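Local coordinates for protein Arf-GAP (Mus musculus, PDB 5C79) that binds anionic phospholipids such as phosphatidylinositol 4,5-bisphosphate through its PH domain and probably stimulates GTP hydrolysis by Arf1, at residues R59-K64 against L68-A73; N83-Q88 against E131-A136; F99-H104 against Y108-E113. One frame throughout, in Å; residues are numbered along the deposited sequence.

How the contacts relate
All three contacts belong to one PH-domain framework. Contacts 1 and 3 are two hairpins of its antiparallel sheet, with centres about 12 Å apart, and they face each other across the interior: Leu68 CD2 lies 3.5 Å from Leu101 CD2, and Ile70 CD1 lies 3.7 Å from Tyr108 CE2. Contact 2, its centre about 17 Å from those of the others, ties the loop between strands 80-83 and 88-91 to the end of helix 115-135. Its Leu84 packs on Val63 and Leu68, its Cys87 on Leu101. Contact 1 grips a bound phosphoinositide through Arg59, His72 and Ala73; contact 3 brings the Tyr108 side chain to about 5 Å from a bound lipid and holds Glu113 of a second lipid pocket.

Contact 1: R59-K64 against L68-A73. With PBU ((2R)-3-{[(R)-hydroxy{[(1R,2R,3S,4R,5R,6S)-2,3,6-trihydroxy-4,5-bis(phosphonooxy)cyclohexyl]oxy}phosphoryl]oxy}propane-1 ,2-diyl dibutanoate), chain C.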
loop_
_atom_site.group_PDB
_atom_site.type_symbol
_atom_site.label_atom_id
_atom_site.label_comp_id
_atom_site.label_asym_id
_atom_site.label_seq_id
_atom_site.Cartn_x
_atom_site.Cartn_y
_atom_site.Cartn_z
ATOM N N ARG A 59 -8.464 4.271 -4.647
ATOM C CA ARG A 59 -8.022 5.319 -3.735
ATOM C C ARG A 59 -6.662 5.885 -4.102
ATOM O O ARG A 59 -5.756 5.173 -4.550
ATOM C CB ARG A 59 -7.965 4.770 -2.310
ATOM C CG ARG A 59 -9.298 4.291 -1.790
ATOM C CD ARG A 59 -10.235 5.462 -1.582
ATOM N NE ARG A 59 -11.542 5.045 -1.051
ATOM C CZ ARG A 59 -12.683 4.928 -1.747
ATOM N NH1 ARG A 59 -12.759 5.137 -3.054
ATOM N NH2 ARG A 59 -13.803 4.572 -1.102
ATOM N N LYS A 60 -6.522 7.190 -3.940
ATOM C CA LYS A 60 -5.241 7.853 -4.129
ATOM C C LYS A 60 -4.337 7.436 -2.966
ATOM O O LYS A 60 -4.734 7.552 -1.822
ATOM C CB LYS A 60 -5.427 9.373 -4.084
ATOM C CG LYS A 60 -4.183 10.148 -4.455
ATOM C CD LYS A 60 -4.288 11.641 -4.132
ATOM C CE LYS A 60 -2.977 12.163 -3.551
ATOM N NZ LYS A 60 -3.125 13.566 -3.069
ATOM N N CYS A 61 -3.145 6.939 -3.282
ATOM C CA CYS A 61 -2.173 6.456 -2.295
ATOM C C CYS A 61 -0.810 7.040 -2.600
ATOM O O CYS A 61 -0.453 7.204 -3.754
ATOM C CB CYS A 61 -2.084 4.930 -2.350
ATOM S SG CYS A 61 -3.564 4.132 -1.748
ATOM N N ALA A 62 -0.047 7.318 -1.557
ATOM C CA ALA A 62 1.315 7.793 -1.737
ATOM C C ALA A 62 2.211 7.251 -0.619
ATOM O O ALA A 62 1.784 7.178 0.534
ATOM C CB ALA A 62 1.357 9.310 -1.757
ATOM N N VAL A 63 3.448 6.968 -0.980
ATOM C CA VAL A 63 4.495 6.588 -0.034
ATOM C C VAL A 63 5.599 7.646 0.012
ATOM O O VAL A 63 6.142 8.056 -1.028
ATOM C CB VAL A 63 5.138 5.241 -0.375
ATOM C CG1 VAL A 63 6.198 4.890 0.669
ATOM C CG2 VAL A 63 4.087 4.159 -0.448
ATOM N N LYS A 64 5.879 8.119 1.213
ATOM C CA LYS A 64 6.932 9.119 1.435
ATOM C C LYS A 64 7.302 9.117 2.907
ATOM O O LYS A 64 6.446 8.973 3.777
ATOM C CB LYS A 64 6.505 10.521 1.016
ATOM C CG LYS A 64 7.676 11.455 0.745
ATOM C CD LYS A 64 7.279 12.653 -0.088
ATOM C CE LYS A 64 8.393 13.691 -0.103
ATOM N NZ LYS A 64 7.947 14.881 -0.876
ATOM N N LEU A 68 2.709 5.338 4.376
ATOM C CA LEU A 68 1.723 5.136 3.307
ATOM C C LEU A 68 0.522 6.006 3.679
ATOM O O LEU A 68 -0.093 5.801 4.734
ATOM C CB LEU A 68 1.268 3.674 3.180
ATOM C CG LEU A 68 0.148 3.421 2.168
ATOM C CD1 LEU A 68 0.533 3.841 0.740
ATOM C CD2 LEU A 68 -0.304 1.979 2.231
ATOM N N THR A 69 0.186 6.940 2.794
ATOM C CA THR A 69 -0.963 7.823 2.995
ATOM C C THR A 69 -2.049 7.308 2.069
ATOM O O THR A 69 -1.817 7.175 0.847
ATOM C CB THR A 69 -0.576 9.301 2.739
ATOM O OG1 THR A 69 0.333 9.725 3.771
ATOM C CG2 THR A 69 -1.759 10.226 2.806
ATOM N N ILE A 70 -3.216 6.982 2.645
ATOM C CA ILE A 70 -4.332 6.441 1.878
ATOM C C ILE A 70 -5.472 7.465 1.940
ATOM O O ILE A 70 -6.012 7.737 3.017
ATOM C CB ILE A 70 -4.864 5.105 2.433
ATOM C CG1 ILE A 70 -3.748 4.092 2.585
ATOM C CG2 ILE A 70 -5.921 4.545 1.510
ATOM C CD1 ILE A 70 -4.085 2.954 3.527
ATOM N N SER A 71 -5.825 7.997 0.781
ATOM C CA SER A 71 -6.862 9.022 0.707
ATOM C C SER A 71 -8.207 8.394 0.893
ATOM O O SER A 71 -8.434 7.221 0.633
ATOM C CB SER A 71 -6.786 9.809 -0.597
ATOM O OG SER A 71 -5.529 10.469 -0.689
ATOM N N HIS A 72 -9.119 9.178 1.446
ATOM C CA HIS A 72 -10.509 8.762 1.514
ATOM C C HIS A 72 -11.199 9.116 0.188
ATOM O O HIS A 72 -10.626 9.774 -0.680
ATOM C CB HIS A 72 -11.206 9.441 2.691
ATOM C CG HIS A 72 -10.535 9.204 3.993
ATOM N ND1 HIS A 72 -10.681 8.044 4.713
ATOM C CD2 HIS A 72 -9.697 9.986 4.707
ATOM C CE1 HIS A 72 -9.964 8.121 5.825
ATOM N NE2 HIS A 72 -9.361 9.289 5.842
ATOM N N ALA A 73 -12.418 8.650 0.045
ATOM C CA ALA A 73 -13.230 8.946 -1.156
ATOM C C ALA A 73 -13.501 10.459 -1.276
ATOM O O ALA A 73 -13.388 11.066 -2.349
ATOM C CB ALA A 73 -14.541 8.177 -1.082
HETATM P P1 PBU C . -19.400 3.295 0.341
HETATM P P4 PBU C . -13.317 1.082 4.986
HETATM P P5 PBU C . -12.968 5.397 2.694
HETATM C "C3'" PBU C . -21.899 2.574 0.466
HETATM C "C2'" PBU C . -22.577 2.188 1.759
HETATM O "O2'" PBU C . -22.828 0.771 1.762
HETATM C "C1'" PBU C . -23.801 3.096 1.954
HETATM O "O1'" PBU C . -23.854 3.453 3.328
HETATM C C1 PBU C . -17.213 2.801 1.847
HETATM O O1 PBU C . -18.527 3.351 1.717
HETATM C C2 PBU C . -17.218 1.434 2.573
HETATM O O2 PBU C . -17.773 1.420 3.890
HETATM C C3 PBU C . -15.813 0.962 2.769
HETATM O O3 PBU C . -15.815 -0.282 3.518
HETATM C C4 PBU C . -15.038 2.109 3.431
HETATM O O4 PBU C . -13.761 1.632 3.582
HETATM C C5 PBU C . -14.900 3.396 2.662
HETATM O O5 PBU C . -14.114 4.431 3.316
HETATM C C6 PBU C . -16.314 3.870 2.500
HETATM O O6 PBU C . -16.181 5.016 1.707
HETATM C C7 PBU C . -23.847 0.266 0.834
HETATM O O7 PBU C . -23.603 0.127 -0.353
HETATM C C8 PBU C . -25.195 -0.146 1.382
HETATM C C9 PBU C . -25.087 -1.594 1.829
HETATM C C10 PBU C . -23.897 -1.731 2.753
HETATM C C11 PBU C . -23.792 4.818 3.818
HETATM O O11 PBU C . -23.226 5.693 3.186
HETATM C C12 PBU C . -24.458 5.116 5.134
HETATM C C13 PBU C . -25.910 4.664 5.035
HETATM C C14 PBU C . -26.063 3.194 5.359
HETATM O O41 PBU C . -13.778 -0.346 5.250
HETATM O O42 PBU C . -13.745 2.217 5.901
HETATM O O43 PBU C . -11.844 0.936 4.727
HETATM O O51 PBU C . -12.228 5.717 3.983
HETATM O O52 PBU C . -12.194 4.413 1.824
HETATM O O53 PBU C . -13.387 6.555 1.891
HETATM O OP1 PBU C . -20.892 3.509 0.825
HETATM O OP2 PBU C . -19.159 1.949 -0.321
HETATM O OP3 PBU C . -19.227 4.556 -0.463
HETATM O O HOH W 1 -2.831 9.699 -0.663
HETATM O O HOH W 2 -8.865 8.599 -3.019
HETATM O O HOH W 3 3.070 9.458 2.825
#
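Arg59 lies along the end of the partner segment, its CD 3.4 Å from Ser71 O and its guanidinium beneath the methyl of Ala73, whose CB stands over one face, offset toward the rim. A bend at chi2 (-69°) turns the chain so that the guanidinium edge, not its face, meets the lipid phosphate: NE donates to PBU O52 at 3.0 Å, and NH2 adds a weak bond to the same oxygen. His72 takes a second oxygen in the plane of its ring, ND1 to PBU O51 at 2.9 Å and nearly straight (176°), while the backbone N of Ala73 reaches the third, O53, so three oxygens of one phosphate each have a donor. A leucine in place of Arg59, lacking both N-H donors to O52, would probably weaken the hold on the phosphate and leave part of its charge unbalanced. Farther from the ligand the strands pair antiparallel, with Thr69 and Ala62 exchanging backbone bonds and Ser71 N donating to Lys60 O. Cys61, Val63, Leu68 and Ile70 share the inward face, where small or branched apolar groups fit: Val63 CG2 and Leu68 CD1 touch at 3.8 Å as their side chains cross, and Trp121 of helix 115-135 packs against Cys61 and Val63. On the other face the hydroxyl of Thr69 bonds to Lys81. A hairpin with an apolar inner face and basic groups at its ligand end, completed here by Lys47, Arg53 and Arg106 with the amide of Gln57, is characteristic of the phosphoinositide pocket of PH domains.

Contact 2: N83-Q88 against E131-A136; sequences NLLTCQ and EALTMA
Asn83 OD1 accepts from the backbone N of Leu85 at 3.0 Å, an Asx turn that shapes the start of the short 3-10 segment just where Leu85 meets the helix. The donor stands above the plane of the amide carbonyl, 55° out of it, and the N-H...O angle is 143°, so the bond is bent. Asparagine suits this place because its short side chain can reach the backbone N two residues on. Leu85 then carries the contact. With CG lying opposite its own carbonyl carbon (chi1 -79°), its branched end lies over the methyl of Ala132: CG sits 3.8 Å from that CB, CD2 lies against the backbone and CB of Leu133, and CD1 extends toward Ala136, 4.4 Å from its CB. Ala132 leaves room for this close approach, since its single methyl lets the leucine fork settle near the helix backbone. Neighbouring groups bind the same parts of the fold together: Leu84 packs on Leu125 and Ser128 of helix 115-135, and Lys129 NZ donates to the carbonyl of Cys87. Between the segments themselves the contact is a small one at the surface, burying 145 Å² in all. Its chemistry is therefore van der Waals contact between aliphatic groups without a polar bond between the two segments, which implies a modest, weakly directional attachment of the helix end to the loop joining strands 80-83 and 88-91.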
loop_
_atom_site.group_PDB
_atom_site.type_symbol
_atom_site.label_atom_id
_atom_site.label_comp_id
_atom_site.label_asym_id
_atom_site.label_seq_id
_atom_site.Cartn_x
_atom_site.Cartn_y
_atom_site.Cartn_z
ATOM N N ASN A 83 2.229 3.883 9.289
ATOM C CA ASN A 83 3.675 3.822 9.566
ATOM C C ASN A 83 4.180 2.464 9.084
ATOM O O ASN A 83 3.829 1.403 9.630
ATOM C CB ASN A 83 3.928 4.013 11.074
ATOM C CG ASN A 83 5.344 3.625 11.509
ATOM O OD1 ASN A 83 6.252 3.496 10.696
ATOM N ND2 ASN A 83 5.509 3.368 12.831
ATOM N N LEU A 84 4.979 2.477 8.028
ATOM C CA LEU A 84 5.389 1.199 7.405
ATOM C C LEU A 84 6.334 0.348 8.259
ATOM O O LEU A 84 6.410 -0.861 8.069
ATOM C CB LEU A 84 5.965 1.421 6.015
ATOM C CG LEU A 84 4.968 1.995 4.974
ATOM C CD1 LEU A 84 5.686 2.352 3.696
ATOM C CD2 LEU A 84 3.846 1.012 4.708
ATOM N N LEU A 85 6.940 0.935 9.274
ATOM C CA LEU A 85 7.684 0.089 10.258
ATOM C C LEU A 85 6.866 -0.947 10.986
ATOM O O LEU A 85 7.384 -1.970 11.419
ATOM C CB LEU A 85 8.405 0.978 11.279
ATOM C CG LEU A 85 9.708 1.598 10.816
ATOM C CD1 LEU A 85 10.153 2.644 11.815
ATOM C CD2 LEU A 85 10.779 0.521 10.650
ATOM N N THR A 86 5.588 -0.684 11.170
ATOM C CA THR A 86 4.740 -1.574 11.943
ATOM C C THR A 86 3.643 -2.169 11.089
ATOM O O THR A 86 2.583 -2.517 11.592
ATOM C CB THR A 86 4.215 -0.827 13.180
ATOM O OG1 THR A 86 3.561 0.409 12.796
ATOM C CG2 THR A 86 5.358 -0.546 14.090
ATOM N N CYS A 87 3.912 -2.226 9.773
ATOM C CA CYS A 87 3.078 -2.947 8.810
ATOM C C CYS A 87 3.818 -4.039 8.081
ATOM O O CYS A 87 5.043 -4.057 7.995
ATOM C CB CYS A 87 2.445 -2.026 7.771
ATOM S SG CYS A 87 1.398 -0.723 8.478
ATOM N N GLN A 88 3.060 -5.012 7.623
ATOM C CA GLN A 88 3.630 -6.173 6.909
ATOM C C GLN A 88 2.876 -6.374 5.605
ATOM O O GLN A 88 1.655 -6.573 5.590
ATOM C CB GLN A 88 3.575 -7.440 7.736
ATOM C CG GLN A 88 4.205 -8.661 7.068
ATOM C CD GLN A 88 5.656 -8.442 6.692
ATOM O OE1 GLN A 88 6.468 -8.118 7.550
ATOM N NE2 GLN A 88 6.004 -8.631 5.417
ATOM N N GLU A 131 14.401 1.531 4.545
ATOM C CA GLU A 131 14.995 2.832 4.813
ATOM C C GLU A 131 14.618 3.337 6.205
ATOM O O GLU A 131 15.498 3.750 6.948
ATOM C CB GLU A 131 14.625 3.833 3.746
ATOM C CG GLU A 131 15.386 5.123 3.896
ATOM C CD GLU A 131 14.723 6.212 3.095
ATOM O OE1 GLU A 131 13.587 6.603 3.429
ATOM O OE2 GLU A 131 15.336 6.624 2.107
ATOM N N ALA A 132 13.338 3.231 6.564
ATOM C CA ALA A 132 12.835 3.676 7.871
ATOM C C ALA A 132 13.538 2.939 9.021
ATOM O O ALA A 132 13.830 3.536 10.078
ATOM C CB ALA A 132 11.339 3.460 7.954
ATOM N N LEU A 133 13.831 1.657 8.812
ATOM C CA LEU A 133 14.460 0.818 9.866
ATOM C C LEU A 133 15.914 1.221 10.095
ATOM O O LEU A 133 16.381 1.290 11.239
ATOM C CB LEU A 133 14.371 -0.673 9.558
ATOM C CG LEU A 133 14.922 -1.644 10.615
ATOM C CD1 LEU A 133 14.262 -1.483 11.971
ATOM C CD2 LEU A 133 14.739 -3.063 10.110
ATOM N N THR A 134 16.612 1.511 9.000
ATOM C CA THR A 134 17.997 2.009 9.077
ATOM C C THR A 134 18.067 3.275 9.965
ATOM O O THR A 134 18.922 3.393 10.825
ATOM C CB THR A 134 18.571 2.248 7.659
ATOM O OG1 THR A 134 18.456 1.037 6.887
ATOM C CG2 THR A 134 20.030 2.671 7.716
ATOM N N MET A 135 17.113 4.173 9.782
ATOM C CA MET A 135 17.058 5.471 10.461
ATOM C C MET A 135 16.457 5.467 11.866
ATOM O O MET A 135 16.580 6.456 12.582
ATOM C CB MET A 135 16.226 6.421 9.601
ATOM C CG MET A 135 16.769 6.616 8.186
ATOM S SD MET A 135 15.709 7.508 7.017
ATOM C CE MET A 135 14.214 7.781 7.960
ATOM N N ALA A 136 15.786 4.386 12.254
ATOM C CA ALA A 136 15.060 4.325 13.535
ATOM C C ALA A 136 15.991 4.330 14.754
ATOM O O ALA A 136 16.707 3.359 15.012
ATOM C CB ALA A 136 14.154 3.101 13.559
#

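Contact 3: F99-H104 against Y108-E113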
loop_
_atom_site.group_PDB
_atom_site.type_symbol
_atom_site.label_atom_id
_atom_site.label_comp_id
_atom_site.label_asym_id
_atom_site.label_seq_id
_atom_site.Cartn_x
_atom_site.Cartn_y
_atom_site.Cartn_z
ATOM N N PHE A 99 -2.452 -7.604 -2.945
ATOM C CA PHE A 99 -1.657 -7.813 -1.738
ATOM C C PHE A 99 -2.372 -7.241 -0.539
ATOM O O PHE A 99 -3.122 -6.294 -0.657
ATOM C CB PHE A 99 -0.260 -7.183 -1.856
ATOM C CG PHE A 99 -0.255 -5.698 -2.061
ATOM C CD1 PHE A 99 -0.457 -5.148 -3.310
ATOM C CD2 PHE A 99 0.016 -4.834 -0.983
ATOM C CE1 PHE A 99 -0.413 -3.749 -3.486
ATOM C CE2 PHE A 99 0.072 -3.471 -1.159
ATOM C CZ PHE A 99 -0.150 -2.927 -2.400
ATOM N N ASP A 100 -2.084 -7.811 0.627
ATOM C CA ASP A 100 -2.533 -7.249 1.873
ATOM C C ASP A 100 -1.451 -6.401 2.517
ATOM O O ASP A 100 -0.250 -6.697 2.410
ATOM C CB ASP A 100 -2.919 -8.379 2.826
ATOM C CG ASP A 100 -4.207 -9.057 2.460
ATOM O OD1 ASP A 100 -4.882 -8.644 1.496
ATOM O OD2 ASP A 100 -4.528 -10.057 3.156
ATOM N N LEU A 101 -1.898 -5.386 3.233
ATOM C CA LEU A 101 -1.053 -4.634 4.175
ATOM C C LEU A 101 -1.598 -4.785 5.579
ATOM O O LEU A 101 -2.690 -4.279 5.934
ATOM C CB LEU A 101 -0.953 -3.165 3.784
ATOM C CG LEU A 101 0.089 -2.372 4.565
ATOM C CD1 LEU A 101 1.500 -2.830 4.244
ATOM C CD2 LEU A 101 -0.064 -0.922 4.220
ATOM N N ILE A 102 -0.861 -5.559 6.379
ATOM C CA ILE A 102 -1.265 -5.876 7.739
ATOM C C ILE A 102 -0.738 -4.767 8.646
ATOM O O ILE A 102 0.468 -4.558 8.774
ATOM C CB ILE A 102 -0.711 -7.246 8.198
ATOM C CG1 ILE A 102 -1.114 -8.318 7.180
ATOM C CG2 ILE A 102 -1.246 -7.593 9.583
ATOM C CD1 ILE A 102 -0.350 -9.615 7.315
ATOM N N SER A 103 -1.654 -4.024 9.243
ATOM C CA SER A 103 -1.288 -3.044 10.250
ATOM C C SER A 103 -1.709 -3.561 11.627
ATOM O O SER A 103 -2.422 -4.529 11.759
ATOM C CB SER A 103 -1.876 -1.655 9.942
ATOM O OG SER A 103 -3.229 -1.589 10.281
ATOM N N HIS A 104 -1.294 -2.841 12.654
ATOM C CA HIS A 104 -1.541 -3.314 14.022
ATOM C C HIS A 104 -3.025 -3.518 14.379
ATOM O O HIS A 104 -3.356 -4.401 15.158
ATOM C CB HIS A 104 -0.852 -2.396 15.004
ATOM C CG HIS A 104 -1.464 -1.047 15.092
ATOM N ND1 HIS A 104 -1.206 -0.033 14.192
ATOM C CD2 HIS A 104 -2.329 -0.545 15.996
ATOM C CE1 HIS A 104 -1.879 1.042 14.556
ATOM N NE2 HIS A 104 -2.574 0.748 15.639
ATOM N N TYR A 108 -5.483 -4.114 5.461
ATOM C CA TYR A 108 -5.932 -3.547 4.209
ATOM C C TYR A 108 -5.786 -4.558 3.085
ATOM O O TYR A 108 -4.746 -5.225 2.991
ATOM C CB TYR A 108 -5.125 -2.302 3.898
ATOM C CG TYR A 108 -5.478 -1.116 4.729
ATOM C CD1 TYR A 108 -4.839 -0.873 5.959
ATOM C CD2 TYR A 108 -6.430 -0.205 4.287
ATOM C CE1 TYR A 108 -5.186 0.241 6.719
ATOM C CE2 TYR A 108 -6.746 0.920 5.040
ATOM C CZ TYR A 108 -6.150 1.119 6.264
ATOM O OH TYR A 108 -6.478 2.291 6.946
ATOM N N HIS A 109 -6.819 -4.704 2.249
ATOM C CA HIS A 109 -6.746 -5.592 1.079
ATOM C C HIS A 109 -6.632 -4.687 -0.120
ATOM O O HIS A 109 -7.582 -3.953 -0.419
ATOM C CB HIS A 109 -7.967 -6.487 0.919
ATOM C CG HIS A 109 -8.262 -7.264 2.146
ATOM N ND1 HIS A 109 -7.402 -8.229 2.622
ATOM C CD2 HIS A 109 -9.260 -7.164 3.052
ATOM C CE1 HIS A 109 -7.886 -8.734 3.741
ATOM N NE2 HIS A 109 -9.012 -8.104 4.028
ATOM N N PHE A 110 -5.488 -4.740 -0.797
ATOM C CA PHE A 110 -5.230 -3.877 -1.949
ATOM C C PHE A 110 -5.135 -4.690 -3.223
ATOM O O PHE A 110 -4.838 -5.883 -3.192
ATOM C CB PHE A 110 -3.914 -3.111 -1.794
ATOM C CG PHE A 110 -3.927 -2.035 -0.735
ATOM C CD1 PHE A 110 -4.799 -0.952 -0.811
ATOM C CD2 PHE A 110 -3.046 -2.090 0.344
ATOM C CE1 PHE A 110 -4.772 0.049 0.132
ATOM C CE2 PHE A 110 -3.015 -1.096 1.299
ATOM C CZ PHE A 110 -3.889 -0.017 1.213
ATOM N N GLN A 111 -5.387 -4.029 -4.335
ATOM C CA GLN A 111 -5.095 -4.590 -5.665
ATOM C C GLN A 111 -4.488 -3.522 -6.540
ATOM O O GLN A 111 -5.010 -2.398 -6.640
ATOM C CB GLN A 111 -6.327 -5.250 -6.272
ATOM C CG GLN A 111 -6.052 -5.985 -7.563
ATOM C CD GLN A 111 -7.258 -6.703 -8.106
ATOM O OE1 GLN A 111 -7.868 -6.278 -9.092
ATOM N NE2 GLN A 111 -7.588 -7.832 -7.487
ATOM N N ALA A 112 -3.369 -3.864 -7.182
ATOM C CA ALA A 112 -2.750 -2.970 -8.158
ATOM C C ALA A 112 -3.429 -3.124 -9.527
ATOM O O ALA A 112 -4.169 -4.059 -9.775
ATOM C CB ALA A 112 -1.265 -3.285 -8.288
ATOM N N GLU A 113 -3.082 -2.218 -10.426
ATOM C CA GLU A 113 -3.599 -2.261 -11.827
ATOM C C GLU A 113 -3.229 -3.488 -12.649
ATOM O O GLU A 113 -4.065 -4.039 -13.376
ATOM C CB GLU A 113 -3.121 -1.023 -12.569
ATOM C CG GLU A 113 -3.830 -0.716 -13.889
ATOM C CD GLU A 113 -3.221 0.493 -14.586
ATOM O OE1 GLU A 113 -2.548 1.329 -13.901
ATOM O OE2 GLU A 113 -3.419 0.606 -15.822
HETATM O O HOH W 4 -5.646 -8.099 -1.321
#
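Strands 99-103 and 108-111 run antiparallel, their axes 4.7 Å apart at the closest, with Phe99 opposite Phe110 and Leu101 opposite Tyr108 in hydrogen-bonded pairs and Asp100 opposite His109 in a non-hydrogen-bonded pair between them. On the inward face Phe99 and Phe110 meet obliquely, their ring planes at 42°. Phe110 sets its CB over the Phe99 ring, a CH-pi contact 3.9 Å from the centroid. Phe99 takes the cramped rotamer with CG between backbone N and carbonyl carbon (chi1 61°), which swings its ring across toward the neighbouring strand and brings CE2 to 3.7 Å from Phe110 CD2. Leu101 then fills the place at the edge of the Phe110 ring, its CB 3.8 Å from CE2. Large flat and branched groups suit this face because it forms part of the core: Leu45 touches both phenylalanines, and Ile70 lies against Phe110 and Tyr108. The opposite face carries a polar pair, Asp100 and His109. They lie side by side, and His109 ND1 donates to Asp100 OD1 at 2.8 Å, almost straight (168°). The oxygen lies close to the imidazole plane, yet the nitrogen approaches it from above the carboxylate plane. This bond helps to fix the turn of the ring, and the nearby carboxylate would tend to favour a protonated imidazole. Back on the inner side, toward the turn, Ser103 OG is bonded to Arg106 O, and Arg106 makes a cation-pi contact with Tyr108. Such a hairpin, apolar on its inner face, joins strand 41-48 on one side and strand 88-91 on the other, within the bent seven-stranded antiparallel barrel, closed by the C-terminal helix 115-135, that defines the PH-domain fold.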